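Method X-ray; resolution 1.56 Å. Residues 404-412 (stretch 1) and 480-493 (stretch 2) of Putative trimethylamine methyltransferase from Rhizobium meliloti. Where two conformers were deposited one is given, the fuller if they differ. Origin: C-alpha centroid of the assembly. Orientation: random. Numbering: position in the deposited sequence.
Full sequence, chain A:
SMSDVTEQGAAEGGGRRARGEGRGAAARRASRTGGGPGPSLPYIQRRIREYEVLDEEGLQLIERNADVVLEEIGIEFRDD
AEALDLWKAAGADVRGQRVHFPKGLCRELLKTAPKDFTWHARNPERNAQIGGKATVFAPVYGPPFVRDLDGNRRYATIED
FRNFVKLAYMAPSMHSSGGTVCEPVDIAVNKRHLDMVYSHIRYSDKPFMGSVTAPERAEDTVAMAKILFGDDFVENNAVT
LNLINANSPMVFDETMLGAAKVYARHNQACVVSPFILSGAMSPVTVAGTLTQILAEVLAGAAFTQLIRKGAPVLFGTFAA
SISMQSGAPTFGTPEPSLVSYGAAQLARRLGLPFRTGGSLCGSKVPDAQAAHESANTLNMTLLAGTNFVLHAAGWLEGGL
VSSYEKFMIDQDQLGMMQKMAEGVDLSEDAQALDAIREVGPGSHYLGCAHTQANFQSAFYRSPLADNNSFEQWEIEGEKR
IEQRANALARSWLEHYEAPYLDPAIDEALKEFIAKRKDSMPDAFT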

# COMPACT_ATOMS: atom_id res chain seq x y z
N TYR A 404 -10.15 18.41 -7.04
CA TYR A 404 -10.82 17.70 -8.11
C TYR A 404 -9.86 16.66 -8.71
O TYR A 404 -10.26 15.52 -8.96
N GLU A 405 -8.63 17.06 -8.98
CA GLU A 405 -7.71 16.14 -9.64
C GLU A 405 -7.41 14.96 -8.71
O GLU A 405 -7.39 13.78 -9.14
N LYS A 406 -7.14 15.27 -7.44
CA LYS A 406 -6.87 14.23 -6.48
C LYS A 406 -8.07 13.27 -6.33
O LYS A 406 -7.90 12.06 -6.23
N PHE A 407 -9.28 13.81 -6.33
CA PHE A 407 -10.45 12.96 -6.26
C PHE A 407 -10.46 11.93 -7.38
O PHE A 407 -10.73 10.76 -7.16
N MSE A 408 -10.15 12.37 -8.60
CA MSE A 408 -10.17 11.45 -9.76
C MSE A 408 -9.11 10.37 -9.65
O MSE A 408 -9.36 9.20 -9.97
N ILE A 409 -7.93 10.75 -9.19
CA ILE A 409 -6.83 9.78 -9.04
C ILE A 409 -7.19 8.76 -7.95
O ILE A 409 -7.05 7.54 -8.12
N ASP A 410 -7.72 9.27 -6.84
CA ASP A 410 -8.05 8.40 -5.73
C ASP A 410 -9.20 7.45 -6.07
O ASP A 410 -9.18 6.27 -5.69
N GLN A 411 -10.23 7.95 -6.73
CA GLN A 411 -11.37 7.07 -7.03
C GLN A 411 -10.99 5.90 -7.94
O GLN A 411 -11.60 4.82 -7.88
N ASP A 412 -10.00 6.13 -8.78
CA ASP A 412 -9.43 5.08 -9.62
C ASP A 412 -8.80 3.99 -8.74
O ASP A 412 -9.06 2.77 -8.91
N ARG A 480 1.46 14.44 -16.96
CA ARG A 480 1.37 13.79 -15.66
C ARG A 480 -0.08 13.35 -15.44
O ARG A 480 -1.03 13.84 -16.04
N ILE A 481 -0.26 12.39 -14.55
CA ILE A 481 -1.58 11.81 -14.33
C ILE A 481 -2.61 12.87 -13.92
O ILE A 481 -3.76 12.74 -14.33
N GLU A 482 -2.21 13.87 -13.18
CA GLU A 482 -3.19 14.86 -12.72
C GLU A 482 -3.75 15.68 -13.87
O GLU A 482 -4.89 16.15 -13.78
N GLN A 483 -3.00 15.82 -14.97
CA GLN A 483 -3.50 16.49 -16.17
C GLN A 483 -4.59 15.64 -16.82
O GLN A 483 -5.63 16.17 -17.25
N ARG A 484 -4.34 14.33 -16.93
CA ARG A 484 -5.37 13.44 -17.44
C ARG A 484 -6.61 13.40 -16.49
O ARG A 484 -7.75 13.29 -16.95
N ALA A 485 -6.35 13.46 -15.19
CA ALA A 485 -7.44 13.53 -14.18
C ALA A 485 -8.30 14.76 -14.35
O ALA A 485 -9.53 14.69 -14.25
N ASN A 486 -7.65 15.89 -14.60
CA ASN A 486 -8.35 17.14 -14.89
C ASN A 486 -9.32 16.97 -16.08
O ASN A 486 -10.54 17.30 -16.00
N ALA A 487 -8.81 16.41 -17.17
CA ALA A 487 -9.61 16.22 -18.36
C ALA A 487 -10.78 15.28 -18.13
O ALA A 487 -11.89 15.53 -18.60
N LEU A 488 -10.53 14.24 -17.34
CA LEU A 488 -11.54 13.25 -17.08
C LEU A 488 -12.66 13.85 -16.19
O LEU A 488 -13.85 13.60 -16.45
N ALA A 489 -12.28 14.61 -15.17
CA ALA A 489 -13.27 15.30 -14.32
C ALA A 489 -14.14 16.21 -15.18
O ALA A 489 -15.36 16.24 -15.01
N ARG A 490 -13.50 16.95 -16.08
CA ARG A 490 -14.27 17.88 -16.95
C ARG A 490 -15.27 17.10 -17.83
O ARG A 490 -16.42 17.52 -18.00
N SER A 491 -14.82 15.98 -18.36
CA SER A 491 -15.61 15.15 -19.21
C SER A 491 -16.79 14.56 -18.44
O SER A 491 -17.93 14.59 -18.92
N TRP A 492 -16.51 14.04 -17.25
CA TRP A 492 -17.57 13.49 -16.42
C TRP A 492 -18.63 14.56 -16.09
O TRP A 492 -19.84 14.29 -16.17
N LEU A 493 -18.18 15.76 -15.76
CA LEU A 493 -19.13 16.80 -15.35
C LEU A 493 -19.96 17.27 -16.55
O LEU A 493 -21.15 17.59 -16.39

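How do two helices that cross almost at right angles come so close? The axes of helix 404-412 and helix 481-493 are inclined at 95° and approach to 8.3 Å, and two alanines of the second helix lie at this close approach. Ala 485 and Ala 489, one turn apart, both point toward the first helix and carry nothing beyond CB, so they leave a shallow floor there. At the nearest backbone register the CA of Glu 405 lies 5.2 Å from the CA of Ala 485, and the Ala 485 CB sits 3.7 Å from the Glu 405 backbone O.

Which bump fills the hollow? It is Met 408, present as selenomethionine, whose side chain enters a hole formed by Ala 485, Leu 488, Ala 489 and Trp 492. All three of its chi angles are m, so the chain curls compactly instead of reaching straight out. Its base rests on the alanines: Met 408 CB lies 3.8 Å from the Ala 485 CB, and Met 408 CG lies 3.7 Å from the Ala 489 CB. The tip goes further, bringing Met 408 CE to 3.5 Å from CD2 of Leu 488, which adopts the t, p rotamer. Met 408 has the largest area covered by the opposing stretch of any in the contact.

What closes the far side of that pocket? Trp 492, with chi1 m, points toward the first helix and offers Met 408 one face of its indole. The Met 408 CE stands 3.5 Å from the centroid of the Trp 492 six-membered ring and only 1° off the ring normal, an almost ideal CH-pi placement. The Met 408 SE also lies over the face, 4.3 Å from the same Trp 492 centroid. Gln 411 meets the ring differently: its OE1 approaches CH2 of Trp 492 at 3.5 Å, at the edge and near the ring plane. The p, p rotamer folds Gln 411 back on its own helix, where NE2 donates a hydrogen bond to the Met 408 O at 3.0 Å.

How is the surface filled around the start of the second helix? Ile 409, m then t, points toward it and lays CG1 4.0 Å from the Ala 485 CB, while its CD1 comes within 4.1 Å of CG2 of Ile 481. Although the CA-to-CB bond of Ile 481 points sideways, the end of its side chain comes nearer to the first helix. Glu 482 does the reverse: its end leads away to a salt bridge in which Arg 480 NE lies 2.9 Å from Glu 482 OE2, while the Glu 482 CB stays 4.2 Å from the Ile 409 CD1.

Where does polarity enter the contact? Glu 405, m then t, reaches its carboxylate across the second helix and accepts the one hydrogen bond between the stretches, from Asn 486 ND2 to Glu 405 OE2 at 2.9 Å. The t rotamer of Asn 486 serves two partners here, because its OD1 accepts from Arg 490 NE at 2.8 Å.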

# COMPACT_ATOMS: atom_id res chain seq x y z
CB TYR A 404 -11.24 18.68 -9.21
CG TYR A 404 -12.43 19.57 -8.87
CD1 TYR A 404 -12.29 20.73 -8.16
CD2 TYR A 404 -13.65 19.28 -9.37
CE1 TYR A 404 -13.37 21.56 -7.89
CE2 TYR A 404 -14.73 20.13 -9.17
CZ TYR A 404 -14.58 21.25 -8.38
OH TYR A 404 -15.68 22.08 -8.13
CB GLU A 405 -6.40 16.84 -10.06
CG GLU A 405 -6.63 17.76 -11.26
CD GLU A 405 -5.46 18.66 -11.57
OE1 GLU A 405 -4.45 18.59 -10.88
OE2 GLU A 405 -5.56 19.49 -12.53
CB LYS A 406 -6.51 14.84 -5.15
CG LYS A 406 -6.33 13.89 -3.98
CD LYS A 406 -5.11 13.10 -4.11
CE LYS A 406 -4.49 12.52 -2.78
NZ LYS A 406 -5.55 12.05 -1.80
CB PHE A 407 -11.72 13.83 -6.33
CG PHE A 407 -12.98 13.04 -6.20
CD1 PHE A 407 -13.54 12.37 -7.32
CD2 PHE A 407 -13.61 12.94 -4.97
CE1 PHE A 407 -14.70 11.62 -7.18
CE2 PHE A 407 -14.81 12.21 -4.86
CZ PHE A 407 -15.32 11.54 -5.95
CB MSE A 408 -10.02 12.23 -11.06
CG MSE A 408 -11.13 13.26 -11.30
SE MSE A 408 -12.91 12.44 -11.37
CE MSE A 408 -12.57 11.31 -12.92
CB ILE A 409 -5.50 10.48 -8.68
CG1 ILE A 409 -5.06 11.39 -9.84
CG2 ILE A 409 -4.41 9.46 -8.27
CD1 ILE A 409 -3.97 12.38 -9.43
CB ASP A 410 -8.49 9.21 -4.49
CG ASP A 410 -7.39 10.04 -3.86
OD1 ASP A 410 -6.20 9.67 -3.98
OD2 ASP A 410 -7.73 11.03 -3.10
CB GLN A 411 -12.61 7.85 -7.52
CG GLN A 411 -12.49 8.52 -8.85
CD GLN A 411 -12.67 7.61 -10.03
OE1 GLN A 411 -13.56 6.77 -10.06
NE2 GLN A 411 -11.79 7.74 -11.01
CB ASP A 412 -8.46 5.72 -10.60
CG ASP A 412 -7.83 4.76 -11.53
OD1 ASP A 412 -8.48 3.74 -11.90
OD2 ASP A 412 -6.67 5.02 -11.94
CB ARG A 480 1.84 14.75 -14.58
CG ARG A 480 3.30 15.10 -14.74
CD ARG A 480 3.66 16.27 -13.86
NE ARG A 480 3.39 16.01 -12.45
CZ ARG A 480 4.22 15.41 -11.61
NH1 ARG A 480 3.85 15.23 -10.36
NH2 ARG A 480 5.41 14.98 -12.00
CB ILE A 481 -1.52 10.63 -13.35
CG1 ILE A 481 -2.89 9.92 -13.31
CG2 ILE A 481 -1.06 11.07 -11.94
CD1 ILE A 481 -2.86 8.59 -12.57
CB GLU A 482 -2.67 15.72 -11.59
CG GLU A 482 -1.55 16.65 -11.96
CD GLU A 482 -0.18 16.02 -11.69
OE1 GLU A 482 -0.07 14.79 -11.80
OE2 GLU A 482 0.78 16.77 -11.42
CB GLN A 483 -2.36 16.80 -17.16
CG GLN A 483 -1.32 17.80 -16.67
CD GLN A 483 -0.12 17.85 -17.60
OE1 GLN A 483 0.90 17.21 -17.38
NE2 GLN A 483 -0.27 18.60 -18.68
CB ARG A 484 -4.81 12.04 -17.75
CG ARG A 484 -3.72 12.02 -18.83
CD ARG A 484 -3.36 10.59 -19.26
NE ARG A 484 -2.74 9.86 -18.16
CZ ARG A 484 -1.52 10.02 -17.67
NH1 ARG A 484 -0.63 10.84 -18.23
NH2 ARG A 484 -1.18 9.34 -16.61
CB ALA A 485 -6.88 13.46 -12.80
CB ASN A 486 -7.34 18.24 -15.16
CG ASN A 486 -7.97 19.61 -15.23
OD1 ASN A 486 -8.69 19.92 -16.19
ND2 ASN A 486 -7.68 20.44 -14.26
CB ALA A 487 -8.77 15.70 -19.50
CB LEU A 488 -10.95 11.99 -16.45
CG LEU A 488 -11.94 10.82 -16.47
CD1 LEU A 488 -12.38 10.42 -17.86
CD2 LEU A 488 -11.32 9.65 -15.75
CB ALA A 489 -12.60 16.11 -13.24
CB ARG A 490 -13.33 18.72 -17.79
CG ARG A 490 -12.57 19.77 -16.99
CD ARG A 490 -11.63 20.54 -17.87
NE ARG A 490 -10.82 21.53 -17.17
CZ ARG A 490 -11.16 22.79 -16.93
NH1 ARG A 490 -12.35 23.28 -17.28
NH2 ARG A 490 -10.29 23.60 -16.35
CB SER A 491 -14.78 14.02 -19.80
OG SER A 491 -15.58 13.34 -20.75
CB TRP A 492 -17.02 12.91 -15.12
CG TRP A 492 -16.38 11.58 -15.22
CD1 TRP A 492 -15.93 10.94 -16.33
CD2 TRP A 492 -16.07 10.74 -14.10
NE1 TRP A 492 -15.32 9.74 -15.96
CE2 TRP A 492 -15.43 9.59 -14.60
CE3 TRP A 492 -16.30 10.83 -12.72
CZ2 TRP A 492 -15.01 8.55 -13.77
CZ3 TRP A 492 -15.86 9.81 -11.91
CH2 TRP A 492 -15.24 8.69 -12.44
CB LEU A 493 -18.40 17.96 -14.71
CG LEU A 493 -17.90 17.68 -13.29
CD1 LEU A 493 -16.99 18.81 -12.87
CD2 LEU A 493 -19.05 17.52 -12.29